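Long-range contacts in trehalose monomycolate exporter MmpL3 (Mycobacterium tuberculosis, PDB 7NVH), which exports trehalose monomycolate, probably carrying this mycolic acid building block across the inner membrane as a transporter of the RND permease clan: residues V16-M20 with T327-C332; G78-D82 with D124-T128; V392-V397 with P720-L725. One frame throughout, in Å; residues are numbered along the deposited sequence.

Contact 1. Residues V16-M20 with T327-C332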
ATOM      1  N   VAL A  16     -23.385   1.058 -24.824  1.00 48.74           N
ATOM      2  CA  VAL A  16     -22.144   1.082 -24.063  1.00 48.74           C
ATOM      3  C   VAL A  16     -22.266   1.976 -22.834  1.00 48.74           C
ATOM      4  O   VAL A  16     -21.542   1.761 -21.849  1.00 48.74           O
ATOM      5  CB  VAL A  16     -20.960   1.535 -24.944  1.00 48.74           C
ATOM      6  CG1 VAL A  16     -21.224   2.903 -25.520  1.00 48.74           C
ATOM      7  CG2 VAL A  16     -19.648   1.503 -24.178  1.00 48.74           C
ATOM      8  N   ILE A  17     -23.178   2.948 -22.847  1.00 50.04           N
ATOM      9  CA  ILE A  17     -23.405   3.801 -21.687  1.00 50.04           C
ATOM     10  C   ILE A  17     -24.434   3.216 -20.735  1.00 50.04           C
ATOM     11  O   ILE A  17     -24.559   3.706 -19.602  1.00 50.04           O
ATOM     12  CB  ILE A  17     -23.842   5.217 -22.118  1.00 50.04           C
ATOM     13  CG1 ILE A  17     -23.505   6.243 -21.038  1.00 50.04           C
ATOM     14  CG2 ILE A  17     -25.329   5.250 -22.415  1.00 50.04           C
ATOM     15  CD1 ILE A  17     -23.788   7.661 -21.455  1.00 50.04           C
ATOM     16  N   GLY A  18     -25.175   2.191 -21.149  1.00 53.28           N
ATOM     17  CA  GLY A  18     -26.164   1.574 -20.289  1.00 53.28           C
ATOM     18  C   GLY A  18     -25.783   0.186 -19.821  1.00 53.28           C
ATOM     19  O   GLY A  18     -26.383  -0.344 -18.883  1.00 53.28           O
ATOM     20  N   VAL A  19     -24.791  -0.418 -20.466  1.00 54.56           N
ATOM     21  CA  VAL A  19     -24.278  -1.718 -20.062  1.00 54.56           C
ATOM     22  C   VAL A  19     -23.030  -1.582 -19.203  1.00 54.56           C
ATOM     23  O   VAL A  19     -22.892  -2.266 -18.187  1.00 54.56           O
ATOM     24  CB  VAL A  19     -24.005  -2.597 -21.302  1.00 54.56           C
ATOM     25  CG1 VAL A  19     -23.175  -3.811 -20.928  1.00 54.56           C
ATOM     26  CG2 VAL A  19     -25.315  -3.026 -21.940  1.00 54.56           C
ATOM     27  N   MET A  20     -22.119  -0.692 -19.589  1.00 55.56           N
ATOM     28  CA  MET A  20     -20.918  -0.489 -18.797  1.00 55.56           C
ATOM     29  C   MET A  20     -21.174   0.357 -17.560  1.00 55.56           C
ATOM     30  O   MET A  20     -20.278   0.477 -16.718  1.00 55.56           O
ATOM     31  CB  MET A  20     -19.826   0.144 -19.652  1.00 55.56           C
ATOM     32  CG  MET A  20     -18.969  -0.868 -20.384  1.00 55.56           C
ATOM     33  SD  MET A  20     -17.639  -1.489 -19.349  1.00 55.56           S
ATOM     34  CE  MET A  20     -16.922   0.051 -18.806  1.00 55.56           C
ATOM     35  N   THR A 327     -14.764   3.680 -23.058  1.00 50.40           N
ATOM     36  CA  THR A 327     -16.076   3.165 -23.428  1.00 50.40           C
ATOM     37  C   THR A 327     -17.207   4.111 -23.047  1.00 50.40           C
ATOM     38  O   THR A 327     -17.987   4.523 -23.908  1.00 50.40           O
ATOM     39  CB  THR A 327     -16.307   1.801 -22.770  1.00 50.40           C
ATOM     40  OG1 THR A 327     -15.942   1.876 -21.389  1.00 50.40           O
ATOM     41  CG2 THR A 327     -15.470   0.733 -23.445  1.00 50.40           C
ATOM     42  N   VAL A 328     -17.319   4.465 -21.768  1.00 50.53           N
ATOM     43  CA  VAL A 328     -18.445   5.270 -21.313  1.00 50.53           C
ATOM     44  C   VAL A 328     -18.214   6.739 -21.626  1.00 50.53           C
ATOM     45  O   VAL A 328     -19.096   7.420 -22.159  1.00 50.53           O
ATOM     46  CB  VAL A 328     -18.685   5.050 -19.809  1.00 50.53           C
ATOM     47  CG1 VAL A 328     -19.686   6.057 -19.281  1.00 50.53           C
ATOM     48  CG2 VAL A 328     -19.168   3.644 -19.556  1.00 50.53           C
ATOM     49  N   LEU A 329     -17.030   7.245 -21.293  1.00 49.73           N
ATOM     50  CA  LEU A 329     -16.753   8.666 -21.487  1.00 49.73           C
ATOM     51  C   LEU A 329     -16.869   9.095 -22.943  1.00 49.73           C
ATOM     52  O   LEU A 329     -17.473  10.150 -23.200  1.00 49.73           O
ATOM     53  CB  LEU A 329     -15.381   9.003 -20.897  1.00 49.73           C
ATOM     54  CG  LEU A 329     -15.050  10.489 -20.806  1.00 49.73           C
ATOM     55  CD1 LEU A 329     -16.078  11.202 -19.953  1.00 49.73           C
ATOM     56  CD2 LEU A 329     -13.666  10.674 -20.228  1.00 49.73           C
ATOM     57  N   PRO A 330     -16.330   8.368 -23.930  1.00 49.42           N
ATOM     58  CA  PRO A 330     -16.608   8.752 -25.323  1.00 49.42           C
ATOM     59  C   PRO A 330     -18.085   8.726 -25.662  1.00 49.42           C
ATOM     60  O   PRO A 330     -18.553   9.582 -26.416  1.00 49.42           O
ATOM     61  CB  PRO A 330     -15.816   7.717 -26.130  1.00 49.42           C
ATOM     62  CG  PRO A 330     -14.711   7.334 -25.230  1.00 49.42           C
ATOM     63  CD  PRO A 330     -15.351   7.270 -23.879  1.00 49.42           C
ATOM     64  N   ALA A 331     -18.842   7.776 -25.111  1.00 49.78           N
ATOM     65  CA  ALA A 331     -20.283   7.765 -25.334  1.00 49.78           C
ATOM     66  C   ALA A 331     -20.956   8.949 -24.651  1.00 49.78           C
ATOM     67  O   ALA A 331     -21.855   9.576 -25.225  1.00 49.78           O
ATOM     68  CB  ALA A 331     -20.880   6.449 -24.842  1.00 49.78           C
ATOM     69  N   CYS A 332     -20.536   9.263 -23.423  1.00 51.74           N
ATOM     70  CA  CYS A 332     -21.076  10.425 -22.726  1.00 51.74           C
ATOM     71  C   CYS A 332     -20.841  11.696 -23.528  1.00 51.74           C
ATOM     72  O   CYS A 332     -21.717  12.563 -23.608  1.00 51.74           O
ATOM     73  CB  CYS A 332     -20.442  10.551 -21.342  1.00 51.74           C
ATOM     74  SG  CYS A 332     -21.226   9.581 -20.041  1.00 51.74           S
TER

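Contact 2. Residues G78-D82 with D124-T128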
ATOM      1  N   GLY A  78      -7.289   7.200  45.553  1.00 54.13           N
ATOM      2  CA  GLY A  78      -6.928   7.296  46.954  1.00 54.13           C
ATOM      3  C   GLY A  78      -7.177   6.006  47.702  1.00 54.13           C
ATOM      4  O   GLY A  78      -7.560   6.014  48.875  1.00 54.13           O
ATOM      5  N   LYS A  79      -6.964   4.888  47.014  1.00 54.36           N
ATOM      6  CA  LYS A  79      -7.130   3.559  47.581  1.00 54.36           C
ATOM      7  C   LYS A  79      -6.149   2.628  46.883  1.00 54.36           C
ATOM      8  O   LYS A  79      -5.364   3.048  46.030  1.00 54.36           O
ATOM      9  CB  LYS A  79      -8.572   3.069  47.430  1.00 54.36           C
ATOM     10  CG  LYS A  79      -9.460   3.343  48.626  1.00 54.36           C
ATOM     11  CD  LYS A  79     -10.907   2.984  48.329  1.00 54.36           C
ATOM     12  CE  LYS A  79     -11.860   3.743  49.233  1.00 54.36           C
ATOM     13  NZ  LYS A  79     -11.295   3.919  50.600  1.00 54.36           N
ATOM     14  N   THR A  80      -6.185   1.358  47.262  1.00 53.13           N
ATOM     15  CA  THR A  80      -5.378   0.330  46.624  1.00 53.13           C
ATOM     16  C   THR A  80      -6.276  -0.608  45.832  1.00 53.13           C
ATOM     17  O   THR A  80      -7.502  -0.593  45.963  1.00 53.13           O
ATOM     18  CB  THR A  80      -4.569  -0.453  47.662  1.00 53.13           C
ATOM     19  OG1 THR A  80      -5.404  -0.759  48.785  1.00 53.13           O
ATOM     20  CG2 THR A  80      -3.376   0.361  48.130  1.00 53.13           C
ATOM     21  N   VAL A  81      -5.649  -1.435  44.990  1.00 49.36           N
ATOM     22  CA  VAL A  81      -6.410  -2.441  44.254  1.00 49.36           C
ATOM     23  C   VAL A  81      -6.823  -3.604  45.133  1.00 49.36           C
ATOM     24  O   VAL A  81      -7.637  -4.431  44.710  1.00 49.36           O
ATOM     25  CB  VAL A  81      -5.622  -2.978  43.047  1.00 49.36           C
ATOM     26  CG1 VAL A  81      -5.539  -1.922  41.969  1.00 49.36           C
ATOM     27  CG2 VAL A  81      -4.244  -3.419  43.475  1.00 49.36           C
ATOM     28  N   ASP A  82      -6.290  -3.690  46.347  1.00 51.91           N
ATOM     29  CA  ASP A  82      -6.670  -4.717  47.302  1.00 51.91           C
ATOM     30  C   ASP A  82      -7.875  -4.320  48.136  1.00 51.91           C
ATOM     31  O   ASP A  82      -8.091  -4.897  49.205  1.00 51.91           O
ATOM     32  CB  ASP A  82      -5.491  -5.043  48.221  1.00 51.91           C
ATOM     33  CG  ASP A  82      -4.557  -6.067  47.622  1.00 51.91           C
ATOM     34  OD1 ASP A  82      -4.687  -6.351  46.415  1.00 51.91           O
ATOM     35  OD2 ASP A  82      -3.692  -6.587  48.354  1.00 51.91           O
ATOM     36  N   ASP A 124       3.099  -0.504  44.139  1.00 52.17           N
ATOM     37  CA  ASP A 124       2.347   0.358  45.040  1.00 52.17           C
ATOM     38  C   ASP A 124       0.884  -0.042  45.148  1.00 52.17           C
ATOM     39  O   ASP A 124       0.148   0.573  45.927  1.00 52.17           O
ATOM     40  CB  ASP A 124       2.455   1.819  44.596  1.00 52.17           C
ATOM     41  CG  ASP A 124       2.161   2.005  43.125  1.00 52.17           C
ATOM     42  OD1 ASP A 124       1.989   0.991  42.420  1.00 52.17           O
ATOM     43  OD2 ASP A 124       2.102   3.165  42.671  1.00 52.17           O
ATOM     44  N   LYS A 125       0.455  -1.054  44.391  1.00 50.06           N
ATOM     45  CA  LYS A 125      -0.922  -1.539  44.404  1.00 50.06           C
ATOM     46  C   LYS A 125      -1.900  -0.412  44.079  1.00 50.06           C
ATOM     47  O   LYS A 125      -2.767  -0.058  44.874  1.00 50.06           O
ATOM     48  CB  LYS A 125      -1.265  -2.187  45.749  1.00 50.06           C
ATOM     49  CG  LYS A 125      -0.504  -3.465  46.050  1.00 50.06           C
ATOM     50  CD  LYS A 125      -0.584  -4.445  44.903  1.00 50.06           C
ATOM     51  CE  LYS A 125      -0.147  -5.820  45.351  1.00 50.06           C
ATOM     52  NZ  LYS A 125      -0.633  -6.103  46.729  1.00 50.06           N
ATOM     53  N   LYS A 126      -1.731   0.165  42.895  1.00 49.55           N
ATOM     54  CA  LYS A 126      -2.679   1.156  42.411  1.00 49.55           C
ATOM     55  C   LYS A 126      -3.042   0.969  40.949  1.00 49.55           C
ATOM     56  O   LYS A 126      -3.891   1.708  40.446  1.00 49.55           O
ATOM     57  CB  LYS A 126      -2.141   2.576  42.630  1.00 49.55           C
ATOM     58  CG  LYS A 126      -2.266   3.043  44.066  1.00 49.55           C
ATOM     59  CD  LYS A 126      -1.842   4.483  44.234  1.00 49.55           C
ATOM     60  CE  LYS A 126      -2.008   4.917  45.676  1.00 49.55           C
ATOM     61  NZ  LYS A 126      -1.159   4.095  46.581  1.00 49.55           N
ATOM     62  N   TYR A 127      -2.435   0.015  40.257  1.00 48.50           N
ATOM     63  CA  TYR A 127      -2.829  -0.347  38.909  1.00 48.50           C
ATOM     64  C   TYR A 127      -2.786  -1.860  38.806  1.00 48.50           C
ATOM     65  O   TYR A 127      -1.895  -2.499  39.368  1.00 48.50           O
ATOM     66  CB  TYR A 127      -1.904   0.271  37.859  1.00 48.50           C
ATOM     67  CG  TYR A 127      -2.267   1.679  37.455  1.00 48.50           C
ATOM     68  CD1 TYR A 127      -2.894   1.934  36.249  1.00 48.50           C
ATOM     69  CD2 TYR A 127      -1.956   2.753  38.271  1.00 48.50           C
ATOM     70  CE1 TYR A 127      -3.218   3.217  35.875  1.00 48.50           C
ATOM     71  CE2 TYR A 127      -2.276   4.038  37.906  1.00 48.50           C
ATOM     72  CZ  TYR A 127      -2.905   4.265  36.707  1.00 48.50           C
ATOM     73  OH  TYR A 127      -3.227   5.550  36.337  1.00 48.50           O
ATOM     74  N   THR A 128      -3.753  -2.429  38.094  1.00 46.73           N
ATOM     75  CA  THR A 128      -3.778  -3.863  37.862  1.00 46.73           C
ATOM     76  C   THR A 128      -4.464  -4.116  36.533  1.00 46.73           C
ATOM     77  O   THR A 128      -5.215  -3.278  36.033  1.00 46.73           O
ATOM     78  CB  THR A 128      -4.493  -4.611  38.988  1.00 46.73           C
ATOM     79  OG1 THR A 128      -4.518  -6.011  38.690  1.00 46.73           O
ATOM     80  CG2 THR A 128      -5.913  -4.112  39.128  1.00 46.73           C
TER

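Contact 3. Residues V392-V397 with P720-L725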
ATOM      1  N   VAL A 392      14.164  26.757 -22.184  1.00 47.32           N
ATOM      2  CA  VAL A 392      14.685  25.447 -21.803  1.00 47.32           C
ATOM      3  C   VAL A 392      15.511  24.850 -22.934  1.00 47.32           C
ATOM      4  O   VAL A 392      16.599  24.309 -22.705  1.00 47.32           O
ATOM      5  CB  VAL A 392      13.541  24.508 -21.381  1.00 47.32           C
ATOM      6  CG1 VAL A 392      14.064  23.102 -21.196  1.00 47.32           C
ATOM      7  CG2 VAL A 392      12.913  24.995 -20.095  1.00 47.32           C
ATOM      8  N   MET A 393      15.022  24.941 -24.170  1.00 46.99           N
ATOM      9  CA  MET A 393      15.741  24.363 -25.299  1.00 46.99           C
ATOM     10  C   MET A 393      16.802  25.285 -25.875  1.00 46.99           C
ATOM     11  O   MET A 393      17.501  24.884 -26.811  1.00 46.99           O
ATOM     12  CB  MET A 393      14.776  23.972 -26.418  1.00 46.99           C
ATOM     13  CG  MET A 393      13.826  22.849 -26.079  1.00 46.99           C
ATOM     14  SD  MET A 393      12.799  22.444 -27.501  1.00 46.99           S
ATOM     15  CE  MET A 393      11.679  23.833 -27.525  1.00 46.99           C
ATOM     16  N   LYS A 394      16.937  26.506 -25.366  1.00 46.40           N
ATOM     17  CA  LYS A 394      17.977  27.403 -25.851  1.00 46.40           C
ATOM     18  C   LYS A 394      19.274  27.255 -25.072  1.00 46.40           C
ATOM     19  O   LYS A 394      20.354  27.478 -25.631  1.00 46.40           O
ATOM     20  CB  LYS A 394      17.494  28.854 -25.785  1.00 46.40           C
ATOM     21  CG  LYS A 394      18.394  29.840 -26.504  1.00 46.40           C
ATOM     22  CD  LYS A 394      17.779  31.225 -26.526  1.00 46.40           C
ATOM     23  CE  LYS A 394      17.983  31.947 -25.204  1.00 46.40           C
ATOM     24  NZ  LYS A 394      19.348  32.527 -25.094  1.00 46.40           N
ATOM     25  N   ARG A 395      19.188  26.892 -23.797  1.00 47.77           N
ATOM     26  CA  ARG A 395      20.347  26.575 -22.964  1.00 47.77           C
ATOM     27  C   ARG A 395      20.039  25.290 -22.210  1.00 47.77           C
ATOM     28  O   ARG A 395      19.789  25.306 -21.001  1.00 47.77           O
ATOM     29  CB  ARG A 395      20.663  27.719 -22.001  1.00 47.77           C
ATOM     30  CG  ARG A 395      21.091  29.004 -22.678  1.00 47.77           C
ATOM     31  CD  ARG A 395      21.551  30.024 -21.658  1.00 47.77           C
ATOM     32  NE  ARG A 395      21.223  31.389 -22.052  1.00 47.77           N
ATOM     33  CZ  ARG A 395      21.953  32.123 -22.885  1.00 47.77           C
ATOM     34  NH1 ARG A 395      23.059  31.624 -23.416  1.00 47.77           N
ATOM     35  NH2 ARG A 395      21.579  33.359 -23.185  1.00 47.77           N
ATOM     36  N   PRO A 396      20.042  24.147 -22.903  1.00 46.15           N
ATOM     37  CA  PRO A 396      19.498  22.926 -22.297  1.00 46.15           C
ATOM     38  C   PRO A 396      20.394  22.284 -21.254  1.00 46.15           C
ATOM     39  O   PRO A 396      19.878  21.558 -20.395  1.00 46.15           O
ATOM     40  CB  PRO A 396      19.304  21.999 -23.501  1.00 46.15           C
ATOM     41  CG  PRO A 396      20.342  22.434 -24.464  1.00 46.15           C
ATOM     42  CD  PRO A 396      20.589  23.904 -24.247  1.00 46.15           C
ATOM     43  N   VAL A 397      21.706  22.515 -21.293  1.00 47.30           N
ATOM     44  CA  VAL A 397      22.577  21.946 -20.270  1.00 47.30           C
ATOM     45  C   VAL A 397      22.341  22.626 -18.929  1.00 47.30           C
ATOM     46  O   VAL A 397      22.337  21.973 -17.880  1.00 47.30           O
ATOM     47  CB  VAL A 397      24.051  22.033 -20.704  1.00 47.30           C
ATOM     48  CG1 VAL A 397      24.307  21.099 -21.872  1.00 47.30           C
ATOM     49  CG2 VAL A 397      24.418  23.458 -21.081  1.00 47.30           C
ATOM     50  N   PRO A 720      12.190  18.360 -21.937  1.00 50.14           N
ATOM     51  CA  PRO A 720      12.533  19.165 -23.121  1.00 50.14           C
ATOM     52  C   PRO A 720      14.025  19.293 -23.351  1.00 50.14           C
ATOM     53  O   PRO A 720      14.483  19.181 -24.494  1.00 50.14           O
ATOM     54  CB  PRO A 720      11.897  20.529 -22.829  1.00 50.14           C
ATOM     55  CG  PRO A 720      10.957  20.325 -21.734  1.00 50.14           C
ATOM     56  CD  PRO A 720      11.349  19.107 -20.986  1.00 50.14           C
ATOM     57  N   SER A 721      14.802  19.522 -22.292  1.00 49.93           N
ATOM     58  CA  SER A 721      16.239  19.705 -22.460  1.00 49.93           C
ATOM     59  C   SER A 721      16.902  18.436 -22.972  1.00 49.93           C
ATOM     60  O   SER A 721      17.746  18.487 -23.874  1.00 49.93           O
ATOM     61  CB  SER A 721      16.867  20.141 -21.140  1.00 49.93           C
ATOM     62  OG  SER A 721      16.694  19.145 -20.150  1.00 49.93           O
ATOM     63  N   VAL A 722      16.531  17.283 -22.413  1.00 49.49           N
ATOM     64  CA  VAL A 722      17.110  16.025 -22.869  1.00 49.49           C
ATOM     65  C   VAL A 722      16.698  15.738 -24.304  1.00 49.49           C
ATOM     66  O   VAL A 722      17.531  15.361 -25.136  1.00 49.49           O
ATOM     67  CB  VAL A 722      16.715  14.878 -21.923  1.00 49.49           C
ATOM     68  CG1 VAL A 722      17.072  13.544 -22.540  1.00 49.49           C
ATOM     69  CG2 VAL A 722      17.413  15.040 -20.587  1.00 49.49           C
ATOM     70  N   MET A 723      15.417  15.927 -24.626  1.00 50.83           N
ATOM     71  CA  MET A 723      14.959  15.633 -25.980  1.00 50.83           C
ATOM     72  C   MET A 723      15.561  16.588 -27.001  1.00 50.83           C
ATOM     73  O   MET A 723      15.681  16.233 -28.177  1.00 50.83           O
ATOM     74  CB  MET A 723      13.435  15.674 -26.039  1.00 50.83           C
ATOM     75  CG  MET A 723      12.781  14.427 -25.486  1.00 50.83           C
ATOM     76  SD  MET A 723      10.988  14.525 -25.477  1.00 50.83           S
ATOM     77  CE  MET A 723      10.638  14.193 -27.199  1.00 50.83           C
ATOM     78  N   LYS A 724      15.935  17.796 -26.583  1.00 48.04           N
ATOM     79  CA  LYS A 724      16.651  18.685 -27.489  1.00 48.04           C
ATOM     80  C   LYS A 724      18.109  18.272 -27.637  1.00 48.04           C
ATOM     81  O   LYS A 724      18.665  18.339 -28.738  1.00 48.04           O
ATOM     82  CB  LYS A 724      16.553  20.127 -26.999  1.00 48.04           C
ATOM     83  CG  LYS A 724      17.613  21.044 -27.573  1.00 48.04           C
ATOM     84  CD  LYS A 724      17.159  21.656 -28.881  1.00 48.04           C
ATOM     85  CE  LYS A 724      18.284  22.433 -29.533  1.00 48.04           C
ATOM     86  NZ  LYS A 724      18.111  22.530 -31.006  1.00 48.04           N
ATOM     87  N   LEU A 725      18.741  17.843 -26.542  1.00 48.58           N
ATOM     88  CA  LEU A 725      20.133  17.409 -26.617  1.00 48.58           C
ATOM     89  C   LEU A 725      20.280  16.183 -27.507  1.00 48.58           C
ATOM     90  O   LEU A 725      21.238  16.078 -28.281  1.00 48.58           O
ATOM     91  CB  LEU A 725      20.672  17.121 -25.218  1.00 48.58           C
ATOM     92  CG  LEU A 725      20.955  18.341 -24.343  1.00 48.58           C
ATOM     93  CD1 LEU A 725      21.073  17.930 -22.889  1.00 48.58           C
ATOM     94  CD2 LEU A 725      22.214  19.049 -24.806  1.00 48.58           C
TER

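Contact 1. Residues V16-M20 with T327-C332
Near the N terminus of this RND-type transporter, residues 16-20, in the first hydrophobic span, pack against the long helix 305-336. The segment, between helices 2-11 and 22-25, lies beside the kink at Pro-330, whose nitrogen has no hydrogen to donate to the preceding turn. Val-16 points at the helix: its CG1 meets Ala-331 CB at 3.6 Å, and its CG2 lies 3.5 Å from the carbonyl O of Thr-327. Ile-17 comes next, with the closest CA approach, 5.2 Å between Ile-17 CA and Val-328 CA. Its extended t,t side chain runs along the helix past Val-328 and Ala-331 until Ile-17 CD1 meets Cys-332 SG at 3.5 Å, and it also touches Ile-335. Beyond Gly-18 and Val-19, Met-20 comes back to the helix. Within 16-20 a weak bond runs from Met-20 N to Val-16 O (3.4 Å), and cohesion between the segments is apolar. Met-20 CB packs on Val-328 CG2 at 3.6 Å. The Thr-327 hydroxyl makes a weak hydrogen bond with Leu-324 O, and the folded m,m,m side chain of Met-20 brings CE into van der Waals approach to Thr-327 OG1, at 3.3 Å.

Contact 2. Residues G78-D82 with D124-T128
A loop meets the start of a strand here. Residues 78-82 have no regular structure, whereas 124-128 runs out of a turn into strand 127-131. The two chains come nearest where Thr-80 CA and Lys-126 CA are 5.1 Å apart. Lys-125 has positive backbone angles (phi 57°, psi 60°), and its carbonyl O faces the loop, accepting a hydrogen bond from Val-81 N (3.2 Å, 148° at the hydrogen). The same oxygen lies 3.2 Å from Thr-80 CA in a CA-H...O contact, so one carbonyl serves two successive residues. At Gly-78 the angles (phi 113°, psi 35°) would press a side chain against the preceding carbonyl.

Val-81 supplies the apolar centre. Its CG1 reaches Thr-128 CG2 at 3.6 Å and its CG2 lies 3.9 Å from Lys-125 CB. Lys-126 CG lies 3.7 Å from Lys-79 O. Charge adds a second link: Asp-82 OD2 and Lys-125 NZ form a rather long salt bridge of 3.5 Å, while Asp-82 OD1 and Lys-125 NZ each hydrogen-bond Tyr-111 OH, which thus joins both partners.

The arrangement shows how a connecting loop is pinned to a sheet. Strand 127-131 lies between strands 109-110 and 70-74 in a four-stranded antiparallel sheet, in what is consistent with the periplasmic region of an RND transporter. The loop leads from strand 70-74 into helix 84-94, and on the other side of the chain Tyr-127 packs against Glu-439 and Leu-443 of helix 434-443.

Contact 3. Residues V392-V397 with P720-L725
Rotamers decide which parts of these side chains meet. Val-392, with chi1 at t, points at the helix and sets its CG1 3.7 Å from Pro-720 CB and 3.8 Å from Ser-721 N. Met-393 (m,t,m) makes its closest approach through CG, which passes 4.0 Å from Pro-720 O and 4.0 Å from Lys-724 CB, whereas the far end leads away and the side chain packs on Gln-660, Ile-663 and Arg-664 of helix 659-669. The aliphatic part of Lys-724 lies along the loop: with chi1 at t and chi2 at 88°, its CE comes 3.7 Å from Met-393 O.

The setting is the far end of helix 694-726, where a loop between helices 385-391 and 401-408, which probably leads into the second half of the transporter, packs against the last turns. Pro-720 kinks the helix because its nitrogen cannot bond to the turn before, and the turns resume regularly with Lys-724 N bonded to Pro-720 O and Leu-725 N to Ser-721 O, both at 2.9 Å.

The nearest CA atoms are those of Pro-396 and Ser-721, 4.6 Å apart. Ser-721 sits at p, so that OG hydrogen-bonds Phe-717 O and Leu-718 O in its own helix, while its CB touches Pro-396 O at 3.4 Å and Pro-396 CB at 3.9 Å. Pro-396, directed at the helix, also sets its CG 3.9 Å from Leu-725 CD2. Leu-725 starts off sideways, but its m,t conformer brings CD2 nearer to the loop, and Val-397 CG1 touches that same CD2 at 4.1 Å.

Overall arrangement
Followed from the N terminus, the chain leaves helix 2-11, passes through residues 16-20 and returns to them on helix 305-336, so that contact 1 closes a loop of 306 intervening residues. Contact 2 falls wholly within it, closing its own loop of 41 residues between the 78-82 connection and strand 127-131; its centre is 69 Å from that of contact 1. Contact 3 opens only afterwards and closes a comparable loop of 322 residues on helix 694-726, about 25 Å from contact 1 at the nearest atoms. Contacts 1 and 3 therefore resemble each other: each anchors the early part of one half beside a proline kink, consistent with the duplicated halves of the RND fold.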